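PDB 4DQ9: general secretion pathway protein H from Vibrio cholerae, which forms part of the pseudopilus tip complex that recognises and binds substrates of the type II secretion system, such as proteases and toxins. Local coordinates for residues L19-A24 / G121-F126. Numbering follows the deposited sequence.
Sequences LLNEEA and GEVTPF
Asn21 meets Gly121 and Val123 where the long N-terminal helix of this minor pseudopilin, residues 2-27, passes a loop that leads from strand 115-117 of one antiparallel sheet to strand 126-132 of the other. The case illustrates how a helix packed on a sheet in the pseudopilin fold can also touch a connecting loop; here, between residues 19-24 and 121-126, Asn21 makes the close approaches. Asn21 CG stands anti to the backbone N (chi1 172°), and this carries the amide away from the helix and across to the loop, although the CB of Asn21 does not itself head there. The O and N of the amide are probably exchanged in the model, so the identity of the nearest atom is doubtful: the one modelled as Asn21 OD1 lies 3.4 Å from Gly121 O and 3.9 Å from Gly121 CA. Gly121 has a positive phi (90°), a conformation that glycine, lacking a CB, takes easily.

Val123, two residues on along the same loop, has its CB directed at the helix. Its CG1 is anti to the backbone N (chi1 171°), leaving CG2 as the branch that reaches the amide, 3.9 Å from the modelled Asn21 OD1. The buried valine also touches Ala145, and its backbone is hydrogen-bonded to Glu147. On the helix side, Asn21 packs against Val117, while Leu20 reaches Val117, Val33 and Phe31 on the same sheet. Where the loop enters strand 126-132, Thr124 O lies in the plane of the Phe126 ring, at its edge, 3.1 Å from Phe126 CD1.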
# COMPACT_ATOMS: atom_id res chain seq x y z
N LEU A 19 -0.83 14.64 13.04
CA LEU A 19 -2.23 14.31 13.22
C LEU A 19 -2.53 12.90 12.75
O LEU A 19 -3.25 12.09 13.43
CB LEU A 19 -3.14 15.33 12.53
CG LEU A 19 -4.57 15.26 12.95
CD1 LEU A 19 -5.36 16.63 12.84
CD2 LEU A 19 -5.21 14.25 12.00
N LEU A 20 -1.99 12.53 11.59
CA LEU A 20 -2.28 11.21 11.02
C LEU A 20 -1.60 10.15 11.89
O LEU A 20 -2.22 9.09 12.06
CB LEU A 20 -1.63 10.99 9.66
CG LEU A 20 -2.27 11.27 8.32
CD1 LEU A 20 -1.31 10.73 7.11
CD2 LEU A 20 -3.76 10.98 8.24
N ASN A 21 -0.40 10.38 12.43
CA ASN A 21 0.32 9.45 13.30
C ASN A 21 -0.52 9.19 14.56
O ASN A 21 -0.80 8.05 14.94
CB ASN A 21 1.71 9.97 13.64
CG ASN A 21 2.40 9.15 14.66
OD1 ASN A 21 2.62 7.92 14.49
ND2 ASN A 21 2.85 9.82 15.71
N GLU A 22 -1.02 10.27 15.13
CA GLU A 22 -1.96 10.22 16.27
C GLU A 22 -3.25 9.45 15.96
O GLU A 22 -3.63 8.61 16.73
CB GLU A 22 -2.25 11.67 16.66
CG GLU A 22 -3.21 11.93 17.82
CD GLU A 22 -3.30 13.42 18.14
OE1 GLU A 22 -3.08 14.31 17.29
OE2 GLU A 22 -3.69 13.72 19.25
N GLU A 23 -3.80 9.66 14.75
CA GLU A 23 -5.03 9.01 14.34
C GLU A 23 -4.77 7.52 14.24
O GLU A 23 -5.61 6.70 14.68
CB GLU A 23 -5.58 9.55 13.05
CG GLU A 23 -7.00 9.18 12.84
CD GLU A 23 -7.97 9.89 13.73
OE1 GLU A 23 -7.73 10.97 14.37
OE2 GLU A 23 -9.04 9.38 13.73
N ALA A 24 -3.65 7.14 13.63
CA ALA A 24 -3.30 5.72 13.43
C ALA A 24 -3.24 5.04 14.81
O ALA A 24 -3.80 3.95 15.02
CB ALA A 24 -1.95 5.55 12.66
N GLY A 121 2.27 2.98 15.22
CA GLY A 121 3.05 4.19 15.47
C GLY A 121 4.30 4.41 14.62
O GLY A 121 4.91 5.48 14.65
N GLU A 122 4.65 3.43 13.78
CA GLU A 122 5.78 3.49 12.87
C GLU A 122 5.45 4.33 11.65
O GLU A 122 4.30 4.34 11.16
CB GLU A 122 6.22 2.12 12.39
CG GLU A 122 6.62 1.18 13.56
CD GLU A 122 7.88 0.34 13.38
OE1 GLU A 122 8.16 -0.10 12.22
OE2 GLU A 122 8.58 0.11 14.45
N VAL A 123 6.48 5.03 11.18
CA VAL A 123 6.29 5.88 10.02
C VAL A 123 7.49 5.58 9.13
O VAL A 123 8.63 5.50 9.60
CB VAL A 123 6.20 7.42 10.39
CG1 VAL A 123 6.21 8.31 9.16
CG2 VAL A 123 5.00 7.76 11.35
N THR A 124 7.21 5.52 7.85
CA THR A 124 8.28 5.36 6.86
C THR A 124 9.38 6.44 7.01
O THR A 124 9.04 7.62 7.08
CB THR A 124 7.73 5.47 5.45
OG1 THR A 124 6.64 4.55 5.27
CG2 THR A 124 8.80 5.44 4.37
N PRO A 125 10.70 6.02 7.09
CA PRO A 125 11.73 7.06 7.24
C PRO A 125 11.81 7.90 6.01
O PRO A 125 11.89 7.36 4.93
CB PRO A 125 12.95 6.28 7.56
CG PRO A 125 12.46 4.93 8.08
CD PRO A 125 11.23 4.66 7.35
N PHE A 126 11.81 9.21 6.17
CA PHE A 126 11.86 10.07 4.98
C PHE A 126 12.27 11.48 5.40
O PHE A 126 12.19 11.83 6.60
CB PHE A 126 10.46 10.13 4.26
CG PHE A 126 9.48 11.02 5.02
CD1 PHE A 126 8.76 10.62 6.20
CD2 PHE A 126 9.32 12.39 4.64
CE1 PHE A 126 7.96 11.47 6.92
CE2 PHE A 126 8.52 13.23 5.36
CZ PHE A 126 7.80 12.83 6.52